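Local coordinates for FKBP-type peptidyl-prolyl cis-trans isomerase fkpA (Escherichia coli, PDB 1Q6H), which catalyses the cis-trans isomerisation of peptide bonds preceding proline and acts as a chaperone, speeding protein folding in the periplasm, at the interface of chains A and B. Numbering follows the deposited sequence. Chains: chain A/B, FKBP-type peptidyl-prolyl cis-trans isomerase fkpA.

The interface of chains A and B. Residues chain A 39, 42, 49-50, 53-54, 77, 80; chain B 19-21, 23-25, 27, 62.
B:Leu27 lies at the tight end of this two-fold contact between the chains of the deposited assembly, which may well be the biological dimer. Its CD1 methyl presses on A:Leu49 CD1 at 3.5 Å, the two side chains crossing at about a right angle, while its CG meets A:Leu77 CD2 at 3.9 Å. A branched leucine suits position A:Leu49 because its second methyl, CD2, can turn towards the B:Asp20 backbone. A:Phe80, CG anti to its backbone N (chi1 -173°), brings CD1 to 3.5 Å from B:Ser23 CB; a residue as small as serine probably allows the ring this close. B:Ala24, smaller still, has its methyl against A:Asp50 O and probably lets the backbones approach; beside it A:Asp50 N donates a nearly straight hydrogen bond (169°) to B:Asp20 O at 3.0 Å, from above the carbonyl plane. The other end is polar and looser. A water bridges A:Asp50 OD2 and B:Gln21 NE2, and A:Asp50 OD1 accepts from A:Gln53 N at 3.2 Å, capping helix 51-62. A:Gln53, bent at chi2 (-70°), lays CG against B:Gln21 CG at 3.8 Å and sets OE1 3.5 Å from B:Tyr25 CD2; its aliphatic stem and polar tip suit this rim. An alanine here would probably loosen the rim by losing both contacts. The patch sets helix 19-43 of B against loop 49-50 and helices 51-62 and 70-112 of A, while B:Phe62, ending helix 51-62, meets A:Leu39 of helix 19-43 and A:Leu54; symmetry repeats it.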
loop_
_atom_site.group_PDB
_atom_site.type_symbol
_atom_site.label_atom_id
_atom_site.label_comp_id
_atom_site.label_asym_id
_atom_site.label_seq_id
_atom_site.Cartn_x
_atom_site.Cartn_y
_atom_site.Cartn_z
ATOM N N LEU A 39 13.582 -2.244 -9.124
ATOM C CA LEU A 39 14.675 -3.137 -9.509
ATOM C C LEU A 39 15.979 -2.805 -8.753
ATOM O O LEU A 39 16.749 -3.709 -8.408
ATOM C CB LEU A 39 14.888 -3.127 -11.020
ATOM C CG LEU A 39 14.110 -4.239 -11.762
ATOM C CD1 LEU A 39 12.595 -4.184 -11.539
ATOM C CD2 LEU A 39 14.405 -4.246 -13.249
ATOM N N GLN A 42 15.763 -4.521 -5.476
ATOM C CA GLN A 42 15.873 -5.953 -5.685
ATOM C C GLN A 42 17.349 -6.281 -5.894
ATOM O O GLN A 42 17.850 -7.295 -5.396
ATOM C CB GLN A 42 15.068 -6.380 -6.927
ATOM C CG GLN A 42 13.508 -6.319 -6.798
ATOM C CD GLN A 42 12.810 -6.373 -8.150
ATOM O OE1 GLN A 42 13.464 -6.591 -9.170
ATOM N NE2 GLN A 42 11.473 -6.180 -8.169
ATOM N N LEU A 49 16.542 -8.792 -12.337
ATOM C CA LEU A 49 15.572 -9.146 -13.365
ATOM C C LEU A 49 16.057 -8.704 -14.736
ATOM O O LEU A 49 16.850 -7.794 -14.857
ATOM C CB LEU A 49 14.229 -8.472 -13.066
ATOM C CG LEU A 49 13.488 -8.933 -11.820
ATOM C CD1 LEU A 49 12.129 -8.264 -11.742
ATOM C CD2 LEU A 49 13.297 -10.432 -11.808
ATOM N N ASP A 50 15.569 -9.362 -15.773
ATOM C CA ASP A 50 15.967 -9.057 -17.124
ATOM C C ASP A 50 15.169 -7.843 -17.624
ATOM O O ASP A 50 13.948 -7.929 -17.824
ATOM C CB ASP A 50 15.685 -10.276 -17.976
ATOM C CG ASP A 50 16.080 -10.082 -19.410
ATOM O OD1 ASP A 50 15.840 -9.001 -19.962
ATOM O OD2 ASP A 50 16.629 -10.973 -20.066
ATOM N N GLN A 53 12.945 -8.120 -20.924
ATOM C CA GLN A 53 11.705 -8.820 -20.736
ATOM C C GLN A 53 10.749 -7.916 -19.994
ATOM O O GLN A 53 9.559 -7.971 -20.206
ATOM C CB GLN A 53 11.943 -10.102 -19.936
ATOM C CG GLN A 53 12.635 -11.182 -20.711
ATOM C CD GLN A 53 11.776 -11.805 -21.790
ATOM O OE1 GLN A 53 10.550 -11.622 -21.807
ATOM N NE2 GLN A 53 12.411 -12.577 -22.679
ATOM N N LEU A 54 11.259 -7.097 -19.087
ATOM C CA LEU A 54 10.367 -6.214 -18.342
ATOM C C LEU A 54 9.684 -5.239 -19.299
ATOM O O LEU A 54 8.482 -5.081 -19.243
ATOM C CB LEU A 54 11.086 -5.497 -17.206
ATOM C CG LEU A 54 10.115 -4.869 -16.202
ATOM C CD1 LEU A 54 10.662 -4.760 -14.810
ATOM C CD2 LEU A 54 9.696 -3.508 -16.702
ATOM N N LEU A 77 3.828 -13.303 -9.989
ATOM C CA LEU A 77 4.176 -12.285 -9.018
ATOM C C LEU A 77 4.085 -12.755 -7.579
ATOM O O LEU A 77 4.846 -12.275 -6.739
ATOM C CB LEU A 77 3.370 -11.013 -9.206
ATOM C CG LEU A 77 3.565 -10.325 -10.553
ATOM C CD1 LEU A 77 2.786 -9.059 -10.563
ATOM C CD2 LEU A 77 5.012 -10.057 -10.852
ATOM N N PHE A 80 7.238 -14.539 -7.079
ATOM C CA PHE A 80 8.311 -13.558 -7.033
ATOM C C PHE A 80 8.370 -12.856 -5.680
ATOM O O PHE A 80 9.459 -12.652 -5.146
ATOM C CB PHE A 80 8.199 -12.524 -8.167
ATOM C CG PHE A 80 9.377 -11.609 -8.257
ATOM C CD1 PHE A 80 10.628 -12.107 -8.603
ATOM C CD2 PHE A 80 9.253 -10.258 -7.957
ATOM C CE1 PHE A 80 11.719 -11.291 -8.655
ATOM C CE2 PHE A 80 10.348 -9.429 -8.004
ATOM C CZ PHE A 80 11.592 -9.940 -8.355
ATOM N N ASP B 19 13.459 -17.513 -14.085
ATOM C CA ASP B 19 12.625 -16.576 -13.336
ATOM C C ASP B 19 13.015 -15.123 -13.560
ATOM O O ASP B 19 12.152 -14.242 -13.594
ATOM C CB ASP B 19 12.614 -16.883 -11.847
ATOM C CG ASP B 19 11.469 -16.191 -11.133
ATOM O OD1 ASP B 19 10.366 -16.156 -11.725
ATOM O OD2 ASP B 19 11.581 -15.627 -10.012
ATOM N N ASP B 20 14.299 -14.851 -13.754
ATOM C CA ASP B 20 14.695 -13.475 -13.989
ATOM C C ASP B 20 14.041 -12.969 -15.257
ATOM O O ASP B 20 13.861 -11.773 -15.424
ATOM C CB ASP B 20 16.195 -13.330 -14.094
ATOM C CG ASP B 20 16.873 -13.470 -12.766
ATOM O OD1 ASP B 20 16.180 -13.417 -11.713
ATOM O OD2 ASP B 20 18.100 -13.630 -12.693
ATOM N N GLN B 21 13.687 -13.874 -16.157
ATOM C CA GLN B 21 12.923 -13.443 -17.331
ATOM C C GLN B 21 11.409 -13.416 -17.029
ATOM O O GLN B 21 10.752 -12.412 -17.223
ATOM C CB GLN B 21 13.193 -14.358 -18.522
ATOM C CG GLN B 21 14.530 -14.134 -19.210
ATOM C CD GLN B 21 14.723 -15.100 -20.337
ATOM O OE1 GLN B 21 13.770 -15.766 -20.739
ATOM N NE2 GLN B 21 15.955 -15.222 -20.831
ATOM N N SER B 23 9.585 -13.402 -14.304
ATOM C CA SER B 23 9.151 -12.469 -13.293
ATOM C C SER B 23 9.260 -11.064 -13.791
ATOM O O SER B 23 8.375 -10.247 -13.525
ATOM C CB SER B 23 9.936 -12.652 -12.000
ATOM O OG SER B 23 9.573 -13.878 -11.414
ATOM N N ALA B 24 10.331 -10.761 -14.520
ATOM C CA ALA B 24 10.423 -9.453 -15.144
ATOM C C ALA B 24 9.214 -9.202 -16.025
ATOM O O ALA B 24 8.594 -8.144 -15.954
ATOM C CB ALA B 24 11.647 -9.341 -15.981
ATOM N N TYR B 25 8.940 -10.156 -16.907
ATOM C CA TYR B 25 7.866 -10.001 -17.867
ATOM C C TYR B 25 6.557 -9.774 -17.115
ATOM O O TYR B 25 5.782 -8.903 -17.475
ATOM C CB TYR B 25 7.768 -11.213 -18.768
ATOM C CG TYR B 25 6.805 -11.047 -19.913
ATOM C CD1 TYR B 25 5.444 -11.297 -19.740
ATOM C CD2 TYR B 25 7.248 -10.676 -21.180
ATOM C CE1 TYR B 25 4.547 -11.154 -20.801
ATOM C CE2 TYR B 25 6.363 -10.547 -22.244
ATOM C CZ TYR B 25 5.004 -10.798 -22.039
ATOM O OH TYR B 25 4.095 -10.668 -23.070
ATOM N N LEU B 27 6.116 -8.602 -14.112
ATOM C CA LEU B 27 6.154 -7.306 -13.494
ATOM C C LEU B 27 5.829 -6.239 -14.523
ATOM O O LEU B 27 5.014 -5.370 -14.260
ATOM C CB LEU B 27 7.535 -7.036 -12.867
ATOM C CG LEU B 27 7.616 -7.214 -11.371
ATOM C CD1 LEU B 27 9.058 -6.892 -10.859
ATOM C CD2 LEU B 27 6.605 -6.333 -10.679
ATOM N N PHE B 62 13.160 4.230 -18.043
ATOM C CA PHE B 62 13.692 2.922 -17.705
ATOM C C PHE B 62 15.105 2.771 -18.224
ATOM O O PHE B 62 15.898 1.969 -17.706
ATOM C CB PHE B 62 12.759 1.812 -18.238
ATOM C CG PHE B 62 12.904 0.525 -17.517
ATOM C CD1 PHE B 62 12.792 0.476 -16.140
ATOM C CD2 PHE B 62 13.226 -0.625 -18.196
ATOM C CE1 PHE B 62 12.961 -0.705 -15.458
ATOM C CE2 PHE B 62 13.390 -1.820 -17.516
ATOM C CZ PHE B 62 13.259 -1.859 -16.149
HETATM O O HOH W 1 17.891 -13.489 -18.911
#